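Local coordinates for protein pyruvate carboxylase n-terminal domain (Aquifex aeolicus, PDB 1ULZ) that forms the biotin carboxylase subunit of pyruvate carboxylase, a protein built around an ATP-grasp fold, at residues I422-E427 / P444-Y449; N219-G224 / L320-E325; Y152-K157 / L196-F201. The protein carries 1 engineered substitution. All blocks are in the same frame, centred on the assembly; numbering follows the deposited sequence.

How the interactions relate
The three contacts sample separate parts of one chain and do not touch one another. Interaction 3 (152-157 with 196-201) pairs two strands of a small three-stranded sheet, and interaction 2 (219-224 with 320-325) fixes a loop to a strand of the large antiparallel sheet; both belong to the ATP-grasp part of the chain, yet their centres are about 37 Å apart. Interaction 1 (422-427 with 444-449) packs the chain end against helix 418-426, with its centre about 38 Å from that of interaction 2 and about 34 Å from that of interaction 3. Its nearest atoms lie about 20 Å and 19 Å from theirs. Along the chain, interaction 3 closes first, then interaction 2, then interaction 1.

Interaction 1 of 3, residues I422-E427 / P444-Y449; sequences INIMKE and PEVFEY
Asn423, on helix 418-426 of the biotin carboxylase C-terminal domain, reaches to the 3-10 turn at Val446, where the chain's last residues fold back onto the helix. Asn423 ND2 donates to Val446 O at 2.8 Å, rising over the carbonyl plane (48° out of it), and makes a second bond of 3.3 Å to Glu448 O. One amide nitrogen thus spans two carbonyls of the tail, the second only weakly, with the Tyr449 ring lying obliquely beside it. Ile424 adds an apolar flank, its CG1 4.2 Å from Val446 CB, while Tyr439 and Phe430 pack on the same isoleucine. At the end of the helix, Glu427 turns toward the tail; CG lies anti to the backbone N (chi1 -160°) and passes 4.1 Å from Val446 CG1. Glu427 OE1 comes within 3.9 Å of Glu445 OE2, the carboxylates nearly perpendicular. Glu427 also serves as N-cap of the next helix, 428-432: OE1 accepts from Asp429 N, and OE2 from Phe430 N and Tyr439 OH. These donors would probably stabilise a negative Glu427 despite the like charge of Glu445, so the attachment appears to rest on the Asn423 amide and the Val446 packing.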
loop_
_atom_site.group_PDB
_atom_site.type_symbol
_atom_site.label_atom_id
_atom_site.label_comp_id
_atom_site.label_asym_id
_atom_site.label_seq_id
_atom_site.Cartn_x
_atom_site.Cartn_y
_atom_site.Cartn_z
ATOM N N ILE A 422 -8.709 16.649 -7.150
ATOM C CA ILE A 422 -7.425 17.330 -7.294
ATOM C C ILE A 422 -7.537 18.782 -6.820
ATOM O O ILE A 422 -6.679 19.264 -6.085
ATOM C CB ILE A 422 -6.922 17.288 -8.771
ATOM C CG1 ILE A 422 -6.657 15.837 -9.186
ATOM C CG2 ILE A 422 -5.656 18.115 -8.925
ATOM C CD1 ILE A 422 -6.145 15.667 -10.609
ATOM N N ASN A 423 -8.597 19.477 -7.221
ATOM C CA ASN A 423 -8.769 20.864 -6.798
ATOM C C ASN A 423 -8.913 20.979 -5.274
ATOM O O ASN A 423 -8.375 21.904 -4.658
ATOM C CB ASN A 423 -9.987 21.504 -7.478
ATOM C CG ASN A 423 -9.732 21.860 -8.933
ATOM O OD1 ASN A 423 -8.614 22.206 -9.312
ATOM N ND2 ASN A 423 -10.779 21.799 -9.750
ATOM N N ILE A 424 -9.637 20.045 -4.664
ATOM C CA ILE A 424 -9.813 20.073 -3.217
ATOM C C ILE A 424 -8.456 19.953 -2.535
ATOM O O ILE A 424 -8.170 20.673 -1.581
ATOM C CB ILE A 424 -10.735 18.922 -2.727
ATOM C CG1 ILE A 424 -12.150 19.116 -3.281
ATOM C CG2 ILE A 424 -10.776 18.890 -1.207
ATOM C CD1 ILE A 424 -13.132 18.041 -2.865
ATOM N N MET A 425 -7.617 19.048 -3.031
ATOM C CA MET A 425 -6.291 18.847 -2.452
ATOM C C MET A 425 -5.438 20.107 -2.577
ATOM O O MET A 425 -4.525 20.318 -1.783
ATOM C CB MET A 425 -5.563 17.680 -3.141
ATOM C CG MET A 425 -6.247 16.324 -3.032
ATOM S SD MET A 425 -6.424 15.772 -1.331
ATOM C CE MET A 425 -8.200 15.493 -1.235
ATOM N N LYS A 426 -5.731 20.934 -3.581
ATOM C CA LYS A 426 -4.988 22.180 -3.804
ATOM C C LYS A 426 -5.592 23.361 -3.055
ATOM O O LYS A 426 -4.942 24.392 -2.889
ATOM C CB LYS A 426 -4.976 22.563 -5.286
ATOM C CG LYS A 426 -4.189 21.673 -6.209
ATOM C CD LYS A 426 -4.261 22.228 -7.627
ATOM C CE LYS A 426 -3.444 21.386 -8.594
ATOM N NZ LYS A 426 -3.595 21.886 -9.987
ATOM N N GLU A 427 -6.836 23.213 -2.615
ATOM C CA GLU A 427 -7.531 24.294 -1.940
ATOM C C GLU A 427 -6.928 24.694 -0.597
ATOM O O GLU A 427 -6.643 23.859 0.266
ATOM C CB GLU A 427 -9.021 23.942 -1.804
ATOM C CG GLU A 427 -9.924 25.148 -1.557
ATOM C CD GLU A 427 -9.926 25.574 -0.106
ATOM O OE1 GLU A 427 -10.022 26.786 0.166
ATOM O OE2 GLU A 427 -9.843 24.687 0.771
ATOM N N PRO A 444 -17.103 26.893 -4.177
ATOM C CA PRO A 444 -17.525 26.615 -5.557
ATOM C C PRO A 444 -16.338 26.624 -6.520
ATOM O O PRO A 444 -16.415 26.110 -7.638
ATOM C CB PRO A 444 -18.523 27.735 -5.843
ATOM C CG PRO A 444 -17.986 28.877 -5.003
ATOM C CD PRO A 444 -17.633 28.187 -3.710
ATOM N N GLU A 445 -15.235 27.203 -6.065
ATOM C CA GLU A 445 -14.018 27.284 -6.859
ATOM C C GLU A 445 -13.401 25.917 -7.190
ATOM O O GLU A 445 -12.685 25.786 -8.183
ATOM C CB GLU A 445 -12.995 28.147 -6.122
ATOM C CG GLU A 445 -13.064 27.967 -4.615
ATOM C CD GLU A 445 -11.713 28.108 -3.944
ATOM O OE1 GLU A 445 -10.710 27.648 -4.544
ATOM O OE2 GLU A 445 -11.653 28.658 -2.815
ATOM N N VAL A 446 -13.666 24.898 -6.376
ATOM C CA VAL A 446 -13.086 23.583 -6.652
ATOM C C VAL A 446 -13.747 22.867 -7.822
ATOM O O VAL A 446 -13.220 21.864 -8.315
ATOM C CB VAL A 446 -13.124 22.653 -5.409
ATOM C CG1 VAL A 446 -12.277 23.252 -4.291
ATOM C CG2 VAL A 446 -14.560 22.431 -4.955
ATOM N N PHE A 447 -14.892 23.378 -8.274
ATOM C CA PHE A 447 -15.589 22.772 -9.405
ATOM C C PHE A 447 -15.143 23.388 -10.735
ATOM O O PHE A 447 -15.557 22.944 -11.810
ATOM C CB PHE A 447 -17.107 22.930 -9.264
ATOM C CG PHE A 447 -17.685 22.270 -8.039
ATOM C CD1 PHE A 447 -17.617 22.890 -6.803
ATOM C CD2 PHE A 447 -18.320 21.042 -8.133
ATOM C CE1 PHE A 447 -18.183 22.297 -5.676
ATOM C CE2 PHE A 447 -18.883 20.445 -7.016
ATOM C CZ PHE A 447 -18.816 21.073 -5.787
ATOM N N GLU A 448 -14.304 24.415 -10.667
ATOM C CA GLU A 448 -13.818 25.060 -11.881
ATOM C C GLU A 448 -12.608 24.290 -12.400
ATOM O O GLU A 448 -11.555 24.270 -11.755
ATOM C CB GLU A 448 -13.427 26.514 -11.588
ATOM C CG GLU A 448 -14.620 27.428 -11.266
ATOM C CD GLU A 448 -14.197 28.819 -10.783
ATOM O OE1 GLU A 448 -15.090 29.682 -10.571
ATOM O OE2 GLU A 448 -12.973 29.047 -10.609
ATOM N N TYR A 449 -12.755 23.637 -13.548
ATOM C CA TYR A 449 -11.641 22.888 -14.124
ATOM C C TYR A 449 -11.790 22.582 -15.611
ATOM O O TYR A 449 -12.897 22.375 -16.113
ATOM C CB TYR A 449 -11.401 21.588 -13.334
ATOM C CG TYR A 449 -12.612 20.698 -13.134
ATOM C CD1 TYR A 449 -13.059 19.854 -14.141
ATOM C CD2 TYR A 449 -13.279 20.677 -11.914
ATOM C CE1 TYR A 449 -14.136 19.003 -13.933
ATOM C CE2 TYR A 449 -14.351 19.837 -11.697
ATOM C CZ TYR A 449 -14.776 19.001 -12.704
ATOM O OH TYR A 449 -15.836 18.162 -12.470
#

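Interaction 2 of 3, residues N219-G224 / L320-E325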
loop_
_atom_site.group_PDB
_atom_site.type_symbol
_atom_site.label_atom_id
_atom_site.label_comp_id
_atom_site.label_asym_id
_atom_site.label_seq_id
_atom_site.Cartn_x
_atom_site.Cartn_y
_atom_site.Cartn_z
ATOM N N ASN A 219 -14.724 -8.665 24.618
ATOM C CA ASN A 219 -13.693 -7.671 24.351
ATOM C C ASN A 219 -14.153 -6.792 23.198
ATOM O O ASN A 219 -14.336 -7.263 22.073
ATOM C CB ASN A 219 -12.342 -8.327 24.027
ATOM C CG ASN A 219 -11.218 -7.298 23.809
ATOM O OD1 ASN A 219 -11.072 -6.337 24.576
ATOM N ND2 ASN A 219 -10.417 -7.506 22.763
ATOM N N VAL A 220 -14.375 -5.518 23.496
ATOM C CA VAL A 220 -14.806 -4.559 22.489
ATOM C C VAL A 220 -13.846 -3.378 22.522
ATOM O O VAL A 220 -13.644 -2.760 23.565
ATOM C CB VAL A 220 -16.248 -4.050 22.754
ATOM C CG1 VAL A 220 -16.656 -3.055 21.669
ATOM C CG2 VAL A 220 -17.221 -5.217 22.786
ATOM N N ILE A 221 -13.238 -3.083 21.381
ATOM C CA ILE A 221 -12.305 -1.974 21.302
ATOM C C ILE A 221 -12.727 -1.012 20.199
ATOM O O ILE A 221 -13.590 -1.330 19.384
ATOM C CB ILE A 221 -10.880 -2.474 21.006
ATOM C CG1 ILE A 221 -10.828 -3.109 19.616
ATOM C CG2 ILE A 221 -10.460 -3.505 22.055
ATOM C CD1 ILE A 221 -9.455 -3.624 19.231
ATOM N N HIS A 222 -12.134 0.176 20.185
ATOM C CA HIS A 222 -12.443 1.139 19.141
ATOM C C HIS A 222 -11.142 1.375 18.373
ATOM O O HIS A 222 -10.048 1.245 18.938
ATOM C CB HIS A 222 -12.971 2.450 19.746
ATOM C CG HIS A 222 -11.925 3.270 20.435
ATOM N ND1 HIS A 222 -11.092 4.136 19.759
ATOM C CD2 HIS A 222 -11.561 3.337 21.738
ATOM C CE1 HIS A 222 -10.259 4.699 20.616
ATOM N NE2 HIS A 222 -10.521 4.231 21.824
ATOM N N LEU A 223 -11.253 1.683 17.085
ATOM C CA LEU A 223 -10.064 1.940 16.284
ATOM C C LEU A 223 -10.032 3.412 15.893
ATOM O O LEU A 223 -9.813 3.758 14.731
ATOM C CB LEU A 223 -10.040 1.062 15.026
ATOM C CG LEU A 223 -10.073 -0.466 15.195
ATOM C CD1 LEU A 223 -9.516 -1.111 13.932
ATOM C CD2 LEU A 223 -9.255 -0.901 16.394
ATOM N N GLY A 224 -10.269 4.278 16.870
ATOM C CA GLY A 224 -10.240 5.703 16.605
ATOM C C GLY A 224 -11.395 6.213 15.767
ATOM O O GLY A 224 -12.333 5.475 15.455
ATOM N N LEU A 320 -10.765 -11.595 20.077
ATOM C CA LEU A 320 -10.072 -10.417 19.566
ATOM C C LEU A 320 -8.835 -10.247 20.447
ATOM O O LEU A 320 -8.931 -9.792 21.580
ATOM C CB LEU A 320 -10.977 -9.185 19.670
ATOM C CG LEU A 320 -10.388 -7.845 19.213
ATOM C CD1 LEU A 320 -9.837 -7.965 17.794
ATOM C CD2 LEU A 320 -11.463 -6.773 19.286
ATOM N N THR A 321 -7.671 -10.616 19.927
ATOM C CA THR A 321 -6.444 -10.531 20.711
ATOM C C THR A 321 -5.776 -9.161 20.721
ATOM O O THR A 321 -4.553 -9.062 20.715
ATOM C CB THR A 321 -5.425 -11.575 20.233
ATOM O OG1 THR A 321 -5.126 -11.350 18.851
ATOM C CG2 THR A 321 -5.991 -12.991 20.412
ATOM N N ILE A 322 -6.583 -8.108 20.742
ATOM C CA ILE A 322 -6.067 -6.742 20.772
ATOM C C ILE A 322 -6.702 -5.991 21.936
ATOM O O ILE A 322 -7.924 -5.912 22.025
ATOM C CB ILE A 322 -6.418 -5.967 19.484
ATOM C CG1 ILE A 322 -5.874 -6.694 18.253
ATOM C CG2 ILE A 322 -5.846 -4.559 19.561
ATOM C CD1 ILE A 322 -6.186 -5.976 16.939
ATOM N N LYS A 323 -5.881 -5.452 22.830
ATOM C CA LYS A 323 -6.402 -4.688 23.961
ATOM C C LYS A 323 -6.463 -3.228 23.518
ATOM O O LYS A 323 -5.709 -2.823 22.640
ATOM C CB LYS A 323 -5.473 -4.814 25.174
ATOM C CG LYS A 323 -5.272 -6.229 25.704
ATOM C CD LYS A 323 -4.315 -6.207 26.908
ATOM C CE LYS A 323 -3.964 -7.613 27.399
ATOM N NZ LYS A 323 -3.217 -8.404 26.370
ATOM N N GLN A 324 -7.342 -2.436 24.123
ATOM C CA GLN A 324 -7.474 -1.029 23.742
ATOM C C GLN A 324 -6.150 -0.272 23.811
ATOM O O GLN A 324 -5.878 0.609 22.988
ATOM C CB GLN A 324 -8.496 -0.326 24.636
ATOM C CG GLN A 324 -8.838 1.075 24.167
ATOM C CD GLN A 324 -9.438 1.081 22.772
ATOM O OE1 GLN A 324 -10.530 0.559 22.552
ATOM N NE2 GLN A 324 -8.723 1.663 21.823
ATOM N N GLU A 325 -5.326 -0.619 24.796
ATOM C CA GLU A 325 -4.040 0.039 24.968
ATOM C C GLU A 325 -3.089 -0.266 23.820
ATOM O O GLU A 325 -2.132 0.474 23.603
ATOM C CB GLU A 325 -3.406 -0.391 26.287
ATOM C CG GLU A 325 -3.076 -1.868 26.331
ATOM C CD GLU A 325 -2.783 -2.351 27.730
ATOM O OE1 GLU A 325 -1.748 -1.938 28.301
ATOM O OE2 GLU A 325 -3.594 -3.139 28.264
HETATM O O HOH W 1 -9.403 -3.689 25.466
#
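Gln324 and His222 meet amide to peptide: the glutamine side chain bonds both polar groups of the His222 backbone, much as a neighbouring strand would. His222 N donates to Gln324 OE1 at 2.9 Å, in the carbonyl plane on a lone pair, and Gln324 NE2 returns a bond to His222 O at 3.2 Å. The same amide lies over one face of the imidazole, nearly parallel to it (planes 14° apart), with NE2 offset toward the rim. Gln324 gets there by setting CG anti to its backbone N (chi1 -171°) and then bending at chi2.

At the other end, Asn219 ND2 gives Ile322 O a straight bond of 3.0 Å and Leu320 O a weak one, so that one nitrogen bridges two carbonyls of the loop. Between the two polar ends, Ile221 and Leu320 meet tip to tip, Ile221 CD1 3.7 Å from Leu320 CD2; Ile322 CG2 also touches that CD1.

In the second shell, water 1 links Asn219 OD1 to Gln324 N, and the imidazole is fixed at both nitrogens, ND1 accepting from Gly224 N and NE2 bonded to Glu252. Asp215 bonds the backbone nitrogens of both Asn219 and Leu320. Strand 220-232 belongs to the large antiparallel sheet of the ATP-grasp domain, paired with strand 206-214; the loop after helix 307-315 packs against it, Trp310 touching Leu320 and Ile322, while Thr259 of helix 248-264 meets His222 and Gln324.

Interaction 3 of 3, residues Y152-K157 / L196-F201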
loop_
_atom_site.group_PDB
_atom_site.type_symbol
_atom_site.label_atom_id
_atom_site.label_comp_id
_atom_site.label_asym_id
_atom_site.label_seq_id
_atom_site.Cartn_x
_atom_site.Cartn_y
_atom_site.Cartn_z
ATOM N N TYR A 152 -27.294 28.920 23.065
ATOM C CA TYR A 152 -27.689 29.346 21.721
ATOM C C TYR A 152 -26.544 29.152 20.730
ATOM O O TYR A 152 -25.373 29.166 21.109
ATOM C CB TYR A 152 -28.086 30.827 21.710
ATOM C CG TYR A 152 -29.447 31.123 22.295
ATOM C CD1 TYR A 152 -29.614 31.312 23.661
ATOM C CD2 TYR A 152 -30.566 31.215 21.478
ATOM C CE1 TYR A 152 -30.858 31.587 24.196
ATOM C CE2 TYR A 152 -31.816 31.488 22.004
ATOM C CZ TYR A 152 -31.956 31.673 23.363
ATOM O OH TYR A 152 -33.196 31.941 23.895
ATOM N N PRO A 153 -26.868 29.008 19.436
ATOM C CA PRO A 153 -28.224 29.020 18.880
ATOM C C PRO A 153 -29.012 27.734 19.106
ATOM O O PRO A 153 -28.443 26.687 19.405
ATOM C CB PRO A 153 -27.978 29.286 17.398
ATOM C CG PRO A 153 -26.681 28.556 17.154
ATOM C CD PRO A 153 -25.860 28.963 18.356
ATOM N N VAL A 154 -30.327 27.824 18.946
ATOM C CA VAL A 154 -31.204 26.673 19.109
ATOM C C VAL A 154 -32.179 26.590 17.933
ATOM O O VAL A 154 -32.314 27.542 17.160
ATOM C CB VAL A 154 -32.006 26.757 20.429
ATOM C CG1 VAL A 154 -31.049 26.768 21.614
ATOM C CG2 VAL A 154 -32.882 28.008 20.436
ATOM N N LEU A 155 -32.853 25.453 17.802
ATOM C CA LEU A 155 -33.804 25.235 16.719
ATOM C C LEU A 155 -35.212 24.995 17.263
ATOM O O LEU A 155 -35.397 24.236 18.212
ATOM C CB LEU A 155 -33.399 24.009 15.887
ATOM C CG LEU A 155 -31.976 23.871 15.352
ATOM C CD1 LEU A 155 -31.838 22.506 14.681
ATOM C CD2 LEU A 155 -31.662 24.990 14.366
ATOM N N LEU A 156 -36.199 25.635 16.647
ATOM C CA LEU A 156 -37.594 25.472 17.045
ATOM C C LEU A 156 -38.329 24.894 15.840
ATOM O O LEU A 156 -38.145 25.373 14.724
ATOM C CB LEU A 156 -38.196 26.826 17.419
ATOM C CG LEU A 156 -39.656 26.857 17.870
ATOM C CD1 LEU A 156 -39.808 26.090 19.172
ATOM C CD2 LEU A 156 -40.103 28.310 18.046
ATOM N N LYS A 157 -39.147 23.867 16.049
ATOM C CA LYS A 157 -39.882 23.285 14.932
ATOM C C LYS A 157 -41.198 22.643 15.336
ATOM O O LYS A 157 -41.288 21.971 16.363
ATOM C CB LYS A 157 -39.018 22.256 14.195
ATOM C CG LYS A 157 -38.768 20.954 14.942
ATOM C CD LYS A 157 -37.779 20.076 14.156
ATOM C CE LYS A 157 -37.726 18.636 14.676
ATOM N NZ LYS A 157 -38.371 17.683 13.699
ATOM N N LEU A 196 -44.517 21.860 19.391
ATOM C CA LEU A 196 -43.222 22.478 19.161
ATOM C C LEU A 196 -42.111 21.802 19.944
ATOM O O LEU A 196 -42.251 21.532 21.135
ATOM C CB LEU A 196 -43.272 23.960 19.537
ATOM C CG LEU A 196 -44.322 24.804 18.812
ATOM C CD1 LEU A 196 -44.203 26.261 19.256
ATOM C CD2 LEU A 196 -44.118 24.687 17.318
ATOM N N LEU A 197 -41.007 21.534 19.255
ATOM C CA LEU A 197 -39.841 20.911 19.860
ATOM C C LEU A 197 -38.682 21.896 19.730
ATOM O O LEU A 197 -38.629 22.672 18.774
ATOM C CB LEU A 197 -39.483 19.618 19.117
ATOM C CG LEU A 197 -40.507 18.481 19.048
ATOM C CD1 LEU A 197 -39.980 17.390 18.121
ATOM C CD2 LEU A 197 -40.765 17.918 20.443
ATOM N N LEU A 198 -37.767 21.879 20.693
ATOM C CA LEU A 198 -36.595 22.749 20.653
ATOM C C LEU A 198 -35.373 21.824 20.666
ATOM O O LEU A 198 -35.393 20.776 21.309
ATOM C CB LEU A 198 -36.550 23.681 21.873
ATOM C CG LEU A 198 -35.579 24.863 21.749
ATOM C CD1 LEU A 198 -36.178 25.895 20.811
ATOM C CD2 LEU A 198 -35.315 25.502 23.103
ATOM N N GLU A 199 -34.318 22.209 19.960
ATOM C CA GLU A 199 -33.102 21.404 19.892
ATOM C C GLU A 199 -31.900 22.327 19.763
ATOM O O GLU A 199 -32.004 23.404 19.199
ATOM C CB GLU A 199 -33.165 20.474 18.669
ATOM C CG GLU A 199 -31.893 19.683 18.385
ATOM C CD GLU A 199 -31.789 19.244 16.920
ATOM O OE1 GLU A 199 -32.762 18.644 16.403
ATOM O OE2 GLU A 199 -30.734 19.507 16.289
ATOM N N LYS A 200 -30.754 21.910 20.286
ATOM C CA LYS A 200 -29.556 22.726 20.171
ATOM C C LYS A 200 -29.150 22.707 18.698
ATOM O O LYS A 200 -29.218 21.659 18.053
ATOM C CB LYS A 200 -28.436 22.136 21.022
ATOM C CG LYS A 200 -27.249 23.059 21.221
ATOM C CD LYS A 200 -26.133 22.324 21.962
ATOM C CE LYS A 200 -25.119 23.289 22.541
ATOM N NZ LYS A 200 -24.481 24.128 21.501
ATOM N N PHE A 201 -28.750 23.861 18.166
ATOM C CA PHE A 201 -28.330 23.974 16.769
ATOM C C PHE A 201 -26.819 23.784 16.677
ATOM O O PHE A 201 -26.059 24.607 17.190
ATOM C CB PHE A 201 -28.685 25.362 16.209
ATOM C CG PHE A 201 -28.318 25.554 14.747
ATOM C CD1 PHE A 201 -28.150 26.828 14.224
ATOM C CD2 PHE A 201 -28.185 24.469 13.895
ATOM C CE1 PHE A 201 -27.859 27.019 12.883
ATOM C CE2 PHE A 201 -27.894 24.650 12.546
ATOM C CZ PHE A 201 -27.731 25.930 12.039
HETATM O O HOH W 2 -25.748 25.918 19.906
#
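Leu196 sets its CB 4.1 Å from Leu156 CD1; the antiparallel bridges themselves run from Leu197. Leu197 forms a hydrogen-bonded pair with Lys157, Leu197 N to Lys157 O at 2.9 Å and Lys157 N to Leu197 O at 3.0 Å. Leu198 faces Leu156 in a non-hydrogen-bonded pair; with CG anti to its backbone N (chi1 -165°), its CD1 leans back over the partner strand, 3.9 Å from Val154 CG2 and 4.0 Å from Leu156 CD1. Leu146 of helix 140-150 backs Leu198, and Asn179 of helix 173-189 meets Leu156. Glu199 pairs with Leu155 through both backbone bonds and runs alongside it, on the face away from Leu198, Glu199 OE2 3.6 Å from Leu155 CD1.

Lys200 and Val154 form the next non-hydrogen-bonded pair, with diverging side chains. Lys200 NZ donates to water 2, which in turn donates to Pro153 O and Phe201 O. Phe201 N bonds that same Pro153 O, the carbonyl of a residue preceded by a cis peptide. The Phe201 ring takes Leu155 over one face, Leu155 CD2 3.4 Å from Phe201 CG, while Pro153 approaches obliquely, its CG 3.7 Å from Phe201 CD1.

Strand 168-170 pairs with the other edge of 154-158, joined to it by a glycine-rich connection. This small antiparallel sheet backed by two helices is characteristic of the lid lobe of an ATP-grasp fold.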